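Local coordinates for protein NADP-dependent glyceraldehyde-3-phosphate dehydrogenase (Bacillus halodurans, PDB 3PRL) that probably oxidises glyceraldehyde 3-phosphate with NADP+ without a phosphorylation step, as a tetrameric member of the aldehyde dehydrogenase family, at residues 149-154 against 473-478; 121-126 against 465-470. One frame throughout, in Å; residues are numbered along the deposited sequence.

Contact 1: 149-154 against 473-478; sequences EREPLG and MTRERV
With CG beside its backbone N (chi1 -65°) and bends at chi2 and chi3, R150 swings its guanidinium back over strand 474-478, between T474 and E476. Its NH1 donates to T474 OG1 at 2.9 Å, 17° out of the guanidinium plane, while NH2 makes a salt bridge to E476 OE2 at 3.2 Å. An alanine in place of R150 would lack both links, and the E476 carboxylate would probably lose its mate across the strands and be held less firmly. T474 OG1 also bonds to the backbone O of L470, which fixes its rotation. On the face carrying E151, R475 and R477, the E151 CG lies over the R475 guanidinium, 3.7 Å from NE, and E151 OE2 forms a long salt bridge to R477 NH1 at 3.5 Å. The antiparallel strands pair through backbone bonds, E149 with R477 and E151 with R475. Beyond P152, L153 packs CD2 3.9 Å from R475 CB. In a second subunit, K431 pairs with E151, V435 O accepts from R475 and L433 O from R477. Opposite charges thus lie along both faces of the paired strands; R475 NH1 is shared between E476 O and the second subunit, which also meets the ends of E151 and R477.

Contact 2: 121-126 against 465-470; sequences ADEALR and GIKPSL
E123 lays the aliphatic part of its side chain over the L470 isopropyl group, its CG 3.5 Å from L470 CD1, the closest approach between the two segments. The same chain leans on I466, whose CG2 comes within 3.8 Å of E123 CB, and the two side chains meet at a slant. With CG anti to the backbone N (chi1 -165°) and a bend at chi2, E123 keeps its methylenes against helix 466-472 while its carboxylate turns off toward K467. K467 crosses it at about a right angle: K467 CE stands 3.8 Å from E123 OE1, but the NZ is 4.3 Å from that oxygen, too far for a salt bridge, so the lysine probably contributes only a diffuse favourable charge. The firmer partner of the carboxylate is R126 of the fourth subunit, which bonds to E123 OE2; the reciprocal pair joins R126 to E123 of that subunit.

A124 adds a looser apolar touch, its CB 4.3 Å from L470 CD2. L470 also packs on P175 and V178 of helix 167-178, and A124 reaches V178 too, which makes this a junction of three helices. No hydrogen bond crosses between the segments. The arrangement is plain helix packing in an aldehyde dehydrogenase subunit: the C-terminal end of helix 103-124 rests on the start of helix 466-472, while E123 near that end and R126, a little further along the chain, form the reciprocal salt bridges with the fourth subunit.

Overall arrangement
From the N terminus the chain passes through earlier strands and helices to helix 103-124, whose end supplies 121-126, and then to strand 144-159, which carries 149-154. Some 310 residues later it returns: 465-470 begins helix 466-472 and closes the longer loop at contact 2, and 473-478 follows after two residues, closing the other loop at contact 1. The four segments alternate along the chain, so the two loops cross and neither encloses the other. The centres of the two contacts lie about 13 Å apart, on the same side of the chain's centre. Together they tie the late helix and strand to an early helix and an early strand, contact 1 by sheet pairing and contact 2 by helix packing.

Contact 1: 149-154 against 473-478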
# COMPACT_ATOMS: atom_id res chain seq x y z
N GLU D 149 8.49 -10.86 -1.12
CA GLU D 149 7.53 -11.17 -2.16
C GLU D 149 6.51 -12.16 -1.62
O GLU D 149 6.60 -12.56 -0.45
CB GLU D 149 8.25 -11.71 -3.40
CG GLU D 149 8.87 -10.61 -4.27
CD GLU D 149 9.82 -11.14 -5.35
OE1 GLU D 149 10.72 -11.96 -5.02
OE2 GLU D 149 9.67 -10.74 -6.54
N ARG D 150 5.53 -12.54 -2.46
CA ARG D 150 4.56 -13.59 -2.16
C ARG D 150 4.78 -14.87 -2.96
O ARG D 150 4.98 -14.83 -4.18
CB ARG D 150 3.13 -13.11 -2.38
CG ARG D 150 2.75 -12.01 -1.44
CD ARG D 150 1.40 -12.25 -0.86
NE ARG D 150 1.42 -11.82 0.52
CZ ARG D 150 1.14 -12.57 1.57
NH1 ARG D 150 0.73 -13.83 1.42
NH2 ARG D 150 1.25 -12.04 2.77
N GLU D 151 4.69 -16.01 -2.27
CA GLU D 151 4.95 -17.33 -2.85
C GLU D 151 3.70 -18.19 -2.67
O GLU D 151 3.10 -18.17 -1.60
CB GLU D 151 6.14 -17.95 -2.10
CG GLU D 151 6.41 -19.45 -2.32
CD GLU D 151 7.21 -19.78 -3.59
OE1 GLU D 151 7.04 -19.10 -4.62
OE2 GLU D 151 7.98 -20.76 -3.56
N PRO D 152 3.30 -18.95 -3.71
CA PRO D 152 2.20 -19.92 -3.51
C PRO D 152 2.46 -20.85 -2.32
O PRO D 152 3.61 -21.10 -1.98
CB PRO D 152 2.19 -20.75 -4.79
CG PRO D 152 3.40 -20.29 -5.62
CD PRO D 152 3.76 -18.92 -5.11
N LEU D 153 1.40 -21.35 -1.69
CA LEU D 153 1.57 -22.32 -0.61
C LEU D 153 1.82 -23.74 -1.15
O LEU D 153 2.55 -24.52 -0.53
CB LEU D 153 0.35 -22.29 0.34
CG LEU D 153 -0.09 -20.99 1.01
CD1 LEU D 153 -1.58 -21.04 1.34
CD2 LEU D 153 0.72 -20.67 2.29
N GLY D 154 1.24 -24.08 -2.31
CA GLY D 154 1.33 -25.45 -2.86
C GLY D 154 0.08 -25.99 -3.56
O GLY D 154 -0.35 -25.45 -4.58
N MET D 473 -3.84 -17.28 -0.28
CA MET D 473 -3.33 -18.32 -1.17
C MET D 473 -1.80 -18.35 -1.23
O MET D 473 -1.22 -19.16 -1.95
CB MET D 473 -3.86 -18.12 -2.59
CG MET D 473 -5.38 -18.01 -2.72
SD MET D 473 -6.27 -19.57 -2.65
CE MET D 473 -7.97 -19.02 -2.55
N THR D 474 -1.17 -17.44 -0.50
CA THR D 474 0.26 -17.21 -0.61
C THR D 474 0.85 -17.06 0.79
O THR D 474 0.14 -17.17 1.78
CB THR D 474 0.55 -15.91 -1.41
OG1 THR D 474 -0.40 -14.91 -1.06
CG2 THR D 474 0.49 -16.15 -2.92
N ARG D 475 2.15 -16.77 0.82
CA ARG D 475 2.91 -16.50 2.05
C ARG D 475 4.11 -15.63 1.64
O ARG D 475 4.47 -15.55 0.45
CB ARG D 475 3.34 -17.81 2.77
CG ARG D 475 4.18 -18.87 1.93
CD ARG D 475 5.69 -18.55 1.90
NE ARG D 475 6.55 -19.64 1.40
CZ ARG D 475 7.89 -19.63 1.48
NH1 ARG D 475 8.53 -18.58 2.01
NH2 ARG D 475 8.60 -20.65 1.02
N GLU D 476 4.72 -14.98 2.64
CA GLU D 476 5.86 -14.13 2.39
C GLU D 476 7.09 -14.97 2.09
O GLU D 476 7.32 -16.03 2.69
CB GLU D 476 6.12 -13.17 3.56
CG GLU D 476 5.15 -11.98 3.62
CD GLU D 476 3.96 -12.22 4.54
OE1 GLU D 476 3.63 -13.39 4.81
OE2 GLU D 476 3.37 -11.23 5.00
N ARG D 477 7.85 -14.46 1.13
CA ARG D 477 9.11 -15.02 0.70
C ARG D 477 10.14 -13.91 0.83
O ARG D 477 10.08 -12.92 0.11
CB ARG D 477 8.97 -15.49 -0.75
CG ARG D 477 10.29 -15.92 -1.37
CD ARG D 477 10.19 -17.08 -2.37
NE ARG D 477 11.46 -17.77 -2.21
CZ ARG D 477 11.64 -18.99 -1.73
NH1 ARG D 477 10.62 -19.79 -1.44
NH2 ARG D 477 12.87 -19.43 -1.58
N VAL D 478 11.07 -14.06 1.77
CA VAL D 478 12.04 -12.99 2.06
C VAL D 478 13.46 -13.38 1.61
O VAL D 478 13.91 -14.48 1.93
CB VAL D 478 12.05 -12.62 3.59
CG1 VAL D 478 12.99 -11.44 3.88
CG2 VAL D 478 10.63 -12.34 4.10

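Contact 2: 121-126 against 465-470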
# COMPACT_ATOMS: atom_id res chain seq x y z
N ALA D 121 -7.64 -12.30 -11.91
CA ALA D 121 -6.45 -12.28 -12.80
C ALA D 121 -5.71 -10.94 -12.75
O ALA D 121 -4.49 -10.92 -12.50
CB ALA D 121 -6.83 -12.63 -14.21
N ASP D 122 -6.42 -9.83 -12.99
CA ASP D 122 -5.80 -8.48 -12.99
C ASP D 122 -5.24 -8.14 -11.59
O ASP D 122 -4.21 -7.47 -11.47
CB ASP D 122 -6.78 -7.35 -13.38
CG ASP D 122 -7.70 -7.70 -14.56
OD1 ASP D 122 -7.21 -8.19 -15.59
OD2 ASP D 122 -8.92 -7.42 -14.45
N GLU D 123 -5.94 -8.57 -10.55
CA GLU D 123 -5.48 -8.30 -9.18
C GLU D 123 -4.16 -9.01 -8.87
O GLU D 123 -3.32 -8.49 -8.12
CB GLU D 123 -6.55 -8.65 -8.16
CG GLU D 123 -6.30 -8.07 -6.76
CD GLU D 123 -6.45 -6.56 -6.69
OE1 GLU D 123 -5.56 -5.90 -6.12
OE2 GLU D 123 -7.44 -6.01 -7.21
N ALA D 124 -3.96 -10.18 -9.47
CA ALA D 124 -2.72 -10.93 -9.27
C ALA D 124 -1.53 -10.21 -9.91
O ALA D 124 -0.44 -10.14 -9.31
CB ALA D 124 -2.84 -12.33 -9.80
N LEU D 125 -1.74 -9.67 -11.10
CA LEU D 125 -0.75 -8.83 -11.78
C LEU D 125 -0.26 -7.66 -10.92
O LEU D 125 0.79 -7.08 -11.20
CB LEU D 125 -1.35 -8.23 -13.05
CG LEU D 125 -1.47 -9.06 -14.33
CD1 LEU D 125 -1.92 -8.13 -15.44
CD2 LEU D 125 -0.16 -9.79 -14.69
N ARG D 126 -1.02 -7.31 -9.90
CA ARG D 126 -0.65 -6.13 -9.11
C ARG D 126 -0.17 -6.42 -7.70
O ARG D 126 -0.09 -5.50 -6.87
CB ARG D 126 -1.81 -5.14 -9.12
CG ARG D 126 -1.84 -4.37 -10.41
CD ARG D 126 -3.23 -4.20 -10.92
NE ARG D 126 -3.21 -3.58 -12.24
CZ ARG D 126 -3.53 -4.20 -13.38
NH1 ARG D 126 -3.87 -5.48 -13.40
NH2 ARG D 126 -3.47 -3.51 -14.51
N GLY D 465 -13.14 -12.39 -0.74
CA GLY D 465 -13.19 -11.24 -1.61
C GLY D 465 -11.93 -11.39 -2.44
O GLY D 465 -11.07 -12.24 -2.14
N ILE D 466 -11.81 -10.57 -3.48
CA ILE D 466 -10.78 -10.81 -4.51
C ILE D 466 -9.35 -10.72 -3.99
O ILE D 466 -8.62 -11.73 -4.03
CB ILE D 466 -10.97 -9.92 -5.75
CG1 ILE D 466 -12.33 -10.17 -6.38
CG2 ILE D 466 -9.81 -10.13 -6.76
CD1 ILE D 466 -12.58 -11.60 -6.81
N LYS D 467 -8.93 -9.55 -3.53
CA LYS D 467 -7.57 -9.41 -2.99
C LYS D 467 -7.29 -10.28 -1.77
O LYS D 467 -6.26 -10.97 -1.75
CB LYS D 467 -7.14 -7.97 -2.70
CG LYS D 467 -5.63 -7.84 -2.37
CD LYS D 467 -5.31 -6.60 -1.54
CE LYS D 467 -4.90 -5.44 -2.43
NZ LYS D 467 -3.41 -5.22 -2.44
N PRO D 468 -8.18 -10.25 -0.75
CA PRO D 468 -7.92 -11.04 0.47
C PRO D 468 -7.73 -12.52 0.15
O PRO D 468 -6.93 -13.19 0.81
CB PRO D 468 -9.20 -10.84 1.31
CG PRO D 468 -9.71 -9.51 0.86
CD PRO D 468 -9.40 -9.43 -0.61
N SER D 469 -8.46 -13.00 -0.86
CA SER D 469 -8.29 -14.36 -1.37
C SER D 469 -6.87 -14.62 -1.83
O SER D 469 -6.29 -15.63 -1.48
CB SER D 469 -9.27 -14.63 -2.52
OG SER D 469 -10.58 -14.73 -1.97
N LEU D 470 -6.31 -13.70 -2.61
CA LEU D 470 -4.94 -13.88 -3.14
C LEU D 470 -3.89 -14.05 -2.05
O LEU D 470 -2.97 -14.87 -2.20
CB LEU D 470 -4.57 -12.74 -4.08
CG LEU D 470 -5.42 -12.78 -5.35
CD1 LEU D 470 -5.49 -11.43 -6.01
CD2 LEU D 470 -4.85 -13.79 -6.30